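Local coordinates for protein Cdhr2 (Mus musculus, PDB 5CYX), which probably joins neighbouring microvilli of epithelial cells through calcium-dependent heterophilic adhesion with CDHR5, its extracellular cadherin repeats making the contact, at residues Ile114-Val127 with Asn163-Asn175. Residues are numbered along the deposited sequence; the frame is centred on the assembly and turned at random.
Sequences INETLPVGSVVFSV and NGSIVLNDTLSYN. With CA (calcium ion), chain E.
Two torsions set the E116 carboxylate against the backbone of Y174: CG sits between the backbone N and carbonyl carbon of E116 (chi1 77°), and the chain then runs extended. OE1 accepts from Y174 N at 2.8 Å, on its anti side and 25° out of the carboxylate plane, and takes a further bond from a calcium-bound water. OE2 binds the calcium ion itself, at 2.3 Å. Glutamate suits this place because its two oxygens can serve metal and backbone at once; D214, E215, D217 and D250 complete the protein ligands.

Behind it, L172 brings CB to 3.4 Å from E116 O and CD1 to 3.6 Å from I114 CD1, the two side chains crossing at about a right angle. One water joins E116 O, L118 O and L172 N, satisfying three backbone polar groups. V120, with CG1 anti to its N (chi1 173°), rests CG1 3.6 Å from L168 O and CG2 against the D170 carbonyl carbon. Trimming it to an alanine would probably open a gap beside D170 and weaken the packing of this turn on 168-171. G121, at positive phi in the type II turn P119-S122, donates to L168 O.

Strands 123-126 and 165-168 then pair antiparallel. S126 OG and S165 OG share a hydrogen bond of 2.5 Å, while V124 and I166 suit the interior, packing on strands 206-213 and 180-189 respectively. A beta bulge between V123 and F125 shifts the register by one, within the Greek-key beta-sandwich of the second cadherin repeat, whose E116 reaches the calcium-binding linker to the third.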
ATOM      1  N   ILE A 114     -17.440  -7.588  -2.430  1.00 49.83           N
ATOM      2  CA  ILE A 114     -16.225  -8.343  -2.153  1.00 49.71           C
ATOM      3  C   ILE A 114     -16.489  -9.540  -1.265  1.00 48.96           C
ATOM      4  O   ILE A 114     -17.388  -9.512  -0.404  1.00 49.20           O
ATOM      5  CB  ILE A 114     -15.143  -7.465  -1.530  1.00 50.12           C
ATOM      6  CG1 ILE A 114     -15.599  -6.932  -0.165  1.00 49.96           C
ATOM      7  CG2 ILE A 114     -14.767  -6.344  -2.483  1.00 50.40           C
ATOM      8  CD1 ILE A 114     -14.710  -5.867   0.400  1.00 50.37           C
ATOM      9  N   ASN A 115     -15.718 -10.595  -1.504  1.00 47.63           N
ATOM     10  CA  ASN A 115     -15.753 -11.783  -0.687  1.00 47.47           C
ATOM     11  C   ASN A 115     -15.216 -11.455   0.683  1.00 45.97           C
ATOM     12  O   ASN A 115     -14.212 -10.740   0.786  1.00 44.90           O
ATOM     13  CB  ASN A 115     -14.829 -12.870  -1.259  1.00 48.48           C
ATOM     14  CG  ASN A 115     -15.410 -13.573  -2.461  1.00 49.65           C
ATOM     15  OD1 ASN A 115     -14.689 -14.220  -3.191  1.00 53.28           O
ATOM     16  ND2 ASN A 115     -16.653 -13.427  -2.695  1.00 49.68           N
ATOM     17  N   GLU A 116     -15.803 -12.053   1.710  1.00 45.39           N
ATOM     18  CA  GLU A 116     -15.333 -11.759   3.083  1.00 45.12           C
ATOM     19  C   GLU A 116     -13.907 -12.303   3.295  1.00 45.37           C
ATOM     20  O   GLU A 116     -13.225 -11.760   4.152  1.00 45.83           O
ATOM     21  CB  GLU A 116     -16.271 -12.279   4.156  1.00 45.56           C
ATOM     22  CG  GLU A 116     -16.232 -13.765   4.448  1.00 46.12           C
ATOM     23  CD  GLU A 116     -17.318 -14.259   5.416  1.00 46.94           C
ATOM     24  OE1 GLU A 116     -17.768 -13.554   6.395  1.00 46.28           O
ATOM     25  OE2 GLU A 116     -17.687 -15.449   5.223  1.00 47.70           O
ATOM     26  N   THR A 117     -13.478 -13.340   2.555  1.00 45.18           N
ATOM     27  CA  THR A 117     -12.059 -13.851   2.672  1.00 46.11           C
ATOM     28  C   THR A 117     -11.024 -13.016   1.918  1.00 45.67           C
ATOM     29  O   THR A 117      -9.872 -13.372   1.927  1.00 46.29           O
ATOM     30  CB  THR A 117     -11.868 -15.314   2.204  1.00 46.35           C
ATOM     31  OG1 THR A 117     -12.371 -15.451   0.886  1.00 47.35           O
ATOM     32  CG2 THR A 117     -12.577 -16.287   3.113  1.00 46.70           C
ATOM     33  N   LEU A 118     -11.428 -11.937   1.237  1.00 45.30           N
ATOM     34  CA  LEU A 118     -10.479 -11.036   0.587  1.00 45.01           C
ATOM     35  C   LEU A 118      -9.238 -10.772   1.490  1.00 44.30           C
ATOM     36  O   LEU A 118      -9.385 -10.321   2.648  1.00 43.24           O
ATOM     37  CB  LEU A 118     -11.143  -9.721   0.221  1.00 45.05           C
ATOM     38  CG  LEU A 118     -10.348  -8.788  -0.679  1.00 46.21           C
ATOM     39  CD1 LEU A 118     -10.086  -9.399  -2.068  1.00 47.06           C
ATOM     40  CD2 LEU A 118     -11.077  -7.455  -0.782  1.00 46.14           C
ATOM     41  N   PRO A 119      -8.033 -11.050   0.972  1.00 44.11           N
ATOM     42  CA  PRO A 119      -6.875 -10.844   1.859  1.00 43.58           C
ATOM     43  C   PRO A 119      -6.530  -9.373   2.152  1.00 42.85           C
ATOM     44  O   PRO A 119      -6.767  -8.462   1.342  1.00 41.98           O
ATOM     45  CB  PRO A 119      -5.713 -11.511   1.134  1.00 44.72           C
ATOM     46  CG  PRO A 119      -6.309 -12.308   0.014  1.00 44.90           C
ATOM     47  CD  PRO A 119      -7.670 -11.799  -0.261  1.00 44.64           C
ATOM     48  N   VAL A 120      -5.975  -9.153   3.341  1.00 42.32           N
ATOM     49  CA  VAL A 120      -5.526  -7.860   3.703  1.00 41.99           C
ATOM     50  C   VAL A 120      -4.386  -7.454   2.750  1.00 41.63           C
ATOM     51  O   VAL A 120      -3.505  -8.228   2.517  1.00 42.50           O
ATOM     52  CB  VAL A 120      -5.050  -7.850   5.194  1.00 42.84           C
ATOM     53  CG1 VAL A 120      -4.431  -6.528   5.514  1.00 43.50           C
ATOM     54  CG2 VAL A 120      -6.241  -8.054   6.119  1.00 42.88           C
ATOM     55  N   GLY A 121      -4.399  -6.191   2.339  1.00 40.94           N
ATOM     56  CA  GLY A 121      -3.583  -5.587   1.352  1.00 41.41           C
ATOM     57  C   GLY A 121      -4.199  -5.645  -0.052  1.00 41.58           C
ATOM     58  O   GLY A 121      -3.620  -5.104  -1.007  1.00 41.91           O
ATOM     59  N   SER A 122      -5.339  -6.306  -0.195  1.00 41.19           N
ATOM     60  CA  SER A 122      -6.060  -6.274  -1.486  1.00 41.26           C
ATOM     61  C   SER A 122      -6.698  -4.935  -1.745  1.00 41.73           C
ATOM     62  O   SER A 122      -7.323  -4.339  -0.830  1.00 41.78           O
ATOM     63  CB  SER A 122      -7.163  -7.307  -1.533  1.00 40.52           C
ATOM     64  OG  SER A 122      -6.765  -8.634  -1.289  1.00 40.42           O
ATOM     65  N   VAL A 123      -6.682  -4.518  -3.005  1.00 43.27           N
ATOM     66  CA  VAL A 123      -7.521  -3.417  -3.472  1.00 43.90           C
ATOM     67  C   VAL A 123      -9.009  -3.821  -3.534  1.00 44.46           C
ATOM     68  O   VAL A 123      -9.393  -4.773  -4.201  1.00 45.52           O
ATOM     69  CB  VAL A 123      -7.089  -2.819  -4.830  1.00 44.91           C
ATOM     70  CG1 VAL A 123      -8.132  -1.844  -5.371  1.00 45.32           C
ATOM     71  CG2 VAL A 123      -5.775  -2.066  -4.673  1.00 45.71           C
ATOM     72  N   VAL A 124      -9.833  -3.002  -2.896  1.00 44.20           N
ATOM     73  CA  VAL A 124     -11.268  -3.184  -2.836  1.00 44.31           C
ATOM     74  C   VAL A 124     -11.972  -2.487  -3.979  1.00 44.30           C
ATOM     75  O   VAL A 124     -12.899  -3.006  -4.496  1.00 44.41           O
ATOM     76  CB  VAL A 124     -11.861  -2.631  -1.511  1.00 44.27           C
ATOM     77  CG1 VAL A 124     -13.413  -2.562  -1.553  1.00 44.33           C
ATOM     78  CG2 VAL A 124     -11.412  -3.507  -0.393  1.00 44.67           C
ATOM     79  N   PHE A 125     -11.550  -1.276  -4.278  1.00 44.59           N
ATOM     80  CA  PHE A 125     -12.171  -0.439  -5.284  1.00 45.53           C
ATOM     81  C   PHE A 125     -11.266   0.742  -5.513  1.00 45.26           C
ATOM     82  O   PHE A 125     -10.560   1.203  -4.560  1.00 44.06           O
ATOM     83  CB  PHE A 125     -13.534   0.116  -4.789  1.00 46.20           C
ATOM     84  CG  PHE A 125     -14.427   0.599  -5.917  1.00 47.15           C
ATOM     85  CD1 PHE A 125     -14.931  -0.299  -6.851  1.00 48.23           C
ATOM     86  CD2 PHE A 125     -14.737   1.968  -6.064  1.00 47.48           C
ATOM     87  CE1 PHE A 125     -15.733   0.144  -7.918  1.00 49.22           C
ATOM     88  CE2 PHE A 125     -15.557   2.405  -7.115  1.00 48.62           C
ATOM     89  CZ  PHE A 125     -16.025   1.493  -8.059  1.00 49.23           C
ATOM     90  N   SER A 126     -11.336   1.286  -6.717  1.00 45.39           N
ATOM     91  CA  SER A 126     -10.526   2.434  -7.093  1.00 46.24           C
ATOM     92  C   SER A 126     -11.396   3.568  -7.622  1.00 47.50           C
ATOM     93  O   SER A 126     -12.326   3.336  -8.371  1.00 46.47           O
ATOM     94  CB  SER A 126      -9.468   2.000  -8.110  1.00 47.41           C
ATOM     95  OG  SER A 126      -8.537   1.136  -7.458  1.00 47.46           O
ATOM     96  N   VAL A 127     -11.148   4.781  -7.137  1.00 48.19           N
ATOM     97  CA  VAL A 127     -11.764   5.970  -7.710  1.00 49.77           C
ATOM     98  C   VAL A 127     -10.701   6.871  -8.376  1.00 51.12           C
ATOM     99  O   VAL A 127      -9.498   6.775  -8.090  1.00 50.13           O
ATOM    100  CB  VAL A 127     -12.575   6.737  -6.651  1.00 49.60           C
ATOM    101  CG1 VAL A 127     -13.783   5.900  -6.225  1.00 49.87           C
ATOM    102  CG2 VAL A 127     -11.721   7.089  -5.423  1.00 48.64           C
ATOM    103  N   ASN A 163      -3.088   7.061  -5.339  1.00 49.94           N
ATOM    104  CA  ASN A 163      -3.693   6.799  -6.692  1.00 50.32           C
ATOM    105  C   ASN A 163      -5.220   6.567  -6.662  1.00 48.76           C
ATOM    106  O   ASN A 163      -5.833   6.268  -7.704  1.00 50.00           O
ATOM    107  CB  ASN A 163      -3.055   5.570  -7.342  1.00 51.86           C
ATOM    108  CG  ASN A 163      -3.343   4.286  -6.574  1.00 53.31           C
ATOM    109  OD1 ASN A 163      -3.885   4.296  -5.478  1.00 52.85           O
ATOM    110  ND2 ASN A 163      -2.968   3.176  -7.142  1.00 56.56           N
ATOM    111  N   GLY A 164      -5.852   6.634  -5.488  1.00 46.61           N
ATOM    112  CA  GLY A 164      -7.333   6.486  -5.423  1.00 44.99           C
ATOM    113  C   GLY A 164      -7.846   5.063  -5.187  1.00 43.97           C
ATOM    114  O   GLY A 164      -9.063   4.833  -5.163  1.00 41.85           O
ATOM    115  N   SER A 165      -6.912   4.107  -5.025  1.00 42.83           N
ATOM    116  CA  SER A 165      -7.258   2.748  -4.605  1.00 42.61           C
ATOM    117  C   SER A 165      -7.498   2.621  -3.099  1.00 42.64           C
ATOM    118  O   SER A 165      -6.618   2.984  -2.297  1.00 43.21           O
ATOM    119  CB  SER A 165      -6.187   1.754  -5.006  1.00 42.84           C
ATOM    120  OG  SER A 165      -6.290   1.513  -6.387  1.00 42.81           O
ATOM    121  N   ILE A 166      -8.652   2.047  -2.763  1.00 41.99           N
ATOM    122  CA  ILE A 166      -9.069   1.727  -1.412  1.00 42.32           C
ATOM    123  C   ILE A 166      -8.559   0.305  -1.176  1.00 41.85           C
ATOM    124  O   ILE A 166      -8.853  -0.620  -1.971  1.00 41.05           O
ATOM    125  CB  ILE A 166     -10.627   1.773  -1.303  1.00 42.16           C
ATOM    126  CG1 ILE A 166     -11.105   3.178  -1.636  1.00 42.31           C
ATOM    127  CG2 ILE A 166     -11.143   1.339   0.075  1.00 42.23           C
ATOM    128  CD1 ILE A 166     -12.631   3.283  -1.695  1.00 42.52           C
ATOM    129  N   VAL A 167      -7.743   0.164  -0.138  1.00 41.38           N
ATOM    130  CA  VAL A 167      -7.127  -1.104   0.226  1.00 41.34           C
ATOM    131  C   VAL A 167      -7.729  -1.629   1.504  1.00 41.39           C
ATOM    132  O   VAL A 167      -7.847  -0.867   2.484  1.00 41.84           O
ATOM    133  CB  VAL A 167      -5.605  -0.954   0.423  1.00 41.76           C
ATOM    134  CG1 VAL A 167      -5.043  -2.241   0.951  1.00 42.13           C
ATOM    135  CG2 VAL A 167      -4.966  -0.615  -0.924  1.00 42.47           C
ATOM    136  N   LEU A 168      -7.981  -2.926   1.537  1.00 41.22           N
ATOM    137  CA  LEU A 168      -8.388  -3.598   2.732  1.00 42.01           C
ATOM    138  C   LEU A 168      -7.247  -3.720   3.732  1.00 43.24           C
ATOM    139  O   LEU A 168      -6.172  -4.262   3.362  1.00 43.32           O
ATOM    140  CB  LEU A 168      -8.854  -4.965   2.391  1.00 42.40           C
ATOM    141  CG  LEU A 168      -9.485  -5.710   3.544  1.00 43.04           C
ATOM    142  CD1 LEU A 168     -10.876  -5.158   3.910  1.00 42.60           C
ATOM    143  CD2 LEU A 168      -9.518  -7.183   3.213  1.00 43.37           C
ATOM    144  N   ASN A 169      -7.502  -3.233   4.953  1.00 43.78           N
ATOM    145  CA  ASN A 169      -6.530  -3.165   6.039  1.00 46.00           C
ATOM    146  C   ASN A 169      -6.755  -4.095   7.223  1.00 46.25           C
ATOM    147  O   ASN A 169      -5.905  -4.197   8.058  1.00 47.75           O
ATOM    148  CB  ASN A 169      -6.454  -1.705   6.518  1.00 47.01           C
ATOM    149  CG  ASN A 169      -5.363  -1.473   7.483  1.00 49.16           C
ATOM    150  OD1 ASN A 169      -4.131  -1.547   7.140  1.00 50.66           O
ATOM    151  ND2 ASN A 169      -5.759  -1.194   8.747  1.00 50.22           N
ATOM    152  N   ASP A 170      -7.911  -4.735   7.319  1.00 46.60           N
ATOM    153  CA  ASP A 170      -8.214  -5.712   8.348  1.00 47.34           C
ATOM    154  C   ASP A 170      -9.213  -6.692   7.724  1.00 47.03           C
ATOM    155  O   ASP A 170      -9.626  -6.474   6.601  1.00 45.14           O
ATOM    156  CB  ASP A 170      -8.869  -4.946   9.513  1.00 49.10           C
ATOM    157  CG  ASP A 170      -8.812  -5.670  10.854  1.00 50.35           C
ATOM    158  OD1 ASP A 170      -8.504  -6.865  10.946  1.00 50.83           O
ATOM    159  OD2 ASP A 170      -9.140  -5.019  11.861  1.00 53.28           O
ATOM    160  N   THR A 171      -9.563  -7.760   8.440  1.00 47.63           N
ATOM    161  CA  THR A 171     -10.261  -8.903   7.868  1.00 48.30           C
ATOM    162  C   THR A 171     -11.749  -8.630   7.958  1.00 47.93           C
ATOM    163  O   THR A 171     -12.229  -7.965   8.900  1.00 45.93           O
ATOM    164  CB  THR A 171     -10.043 -10.172   8.701  1.00 50.16           C
ATOM    165  OG1 THR A 171     -10.322  -9.818  10.059  1.00 51.57           O
ATOM    166  CG2 THR A 171      -8.597 -10.684   8.643  1.00 50.90           C
ATOM    167  N   LEU A 172     -12.475  -9.135   6.991  1.00 46.68           N
ATOM    168  CA  LEU A 172     -13.920  -8.902   6.936  1.00 46.70           C
ATOM    169  C   LEU A 172     -14.655 -10.021   7.654  1.00 47.40           C
ATOM    170  O   LEU A 172     -14.136 -11.093   7.794  1.00 45.94           O
ATOM    171  CB  LEU A 172     -14.382  -8.899   5.456  1.00 46.35           C
ATOM    172  CG  LEU A 172     -13.740  -7.875   4.529  1.00 46.36           C
ATOM    173  CD1 LEU A 172     -13.920  -8.113   3.037  1.00 46.93           C
ATOM    174  CD2 LEU A 172     -14.257  -6.511   4.870  1.00 47.48           C
ATOM    175  N   SER A 173     -15.927  -9.797   8.018  1.00 49.34           N
ATOM    176  CA  SER A 173     -16.829 -10.910   8.404  1.00 49.98           C
ATOM    177  C   SER A 173     -18.285 -10.535   8.188  1.00 49.41           C
ATOM    178  O   SER A 173     -18.802  -9.667   8.899  1.00 48.76           O
ATOM    179  CB  SER A 173     -16.651 -11.318   9.883  1.00 51.89           C
ATOM    180  OG  SER A 173     -17.551 -12.399  10.180  1.00 54.47           O
ATOM    181  N   TYR A 174     -18.925 -11.180   7.204  1.00 48.27           N
ATOM    182  CA  TYR A 174     -20.342 -10.992   6.955  1.00 48.94           C
ATOM    183  C   TYR A 174     -21.182 -11.161   8.231  1.00 49.52           C
ATOM    184  O   TYR A 174     -22.043 -10.378   8.485  1.00 52.33           O
ATOM    185  CB  TYR A 174     -20.833 -11.942   5.834  1.00 48.51           C
ATOM    186  CG  TYR A 174     -22.342 -11.910   5.565  1.00 48.97           C
ATOM    187  CD1 TYR A 174     -23.237 -12.563   6.395  1.00 49.85           C
ATOM    188  CD2 TYR A 174     -22.871 -11.241   4.454  1.00 49.30           C
ATOM    189  CE1 TYR A 174     -24.633 -12.521   6.132  1.00 50.73           C
ATOM    190  CE2 TYR A 174     -24.250 -11.179   4.209  1.00 50.22           C
ATOM    191  CZ  TYR A 174     -25.119 -11.836   5.036  1.00 51.02           C
ATOM    192  OH  TYR A 174     -26.499 -11.812   4.780  1.00 52.68           O
ATOM    193  N   ASN A 175     -20.938 -12.217   8.980  1.00 49.76           N
ATOM    194  CA  ASN A 175     -21.697 -12.586  10.173  1.00 50.65           C
ATOM    195  C   ASN A 175     -21.261 -11.946  11.502  1.00 52.53           C
ATOM    196  O   ASN A 175     -22.062 -11.753  12.375  1.00 52.27           O
ATOM    197  CB  ASN A 175     -21.610 -14.102  10.328  1.00 49.94           C
ATOM    198  CG  ASN A 175     -22.271 -14.815   9.172  1.00 49.67           C
ATOM    199  OD1 ASN A 175     -21.615 -15.264   8.191  1.00 48.79           O
ATOM    200  ND2 ASN A 175     -23.559 -14.825   9.223  1.00 49.15           N
TER
HETATM  201 CA    CA E1004     -18.866 -17.000   6.398  1.00 49.17          CA
HETATM  202  O   HOH W   1     -10.908 -10.404   5.015  1.00 47.19           O
HETATM  203  O   HOH W   2     -18.811 -15.294   8.050  1.00 39.08           O
HETATM  204  O   HOH W   3      -7.906   5.255  -9.427  1.00 55.21           O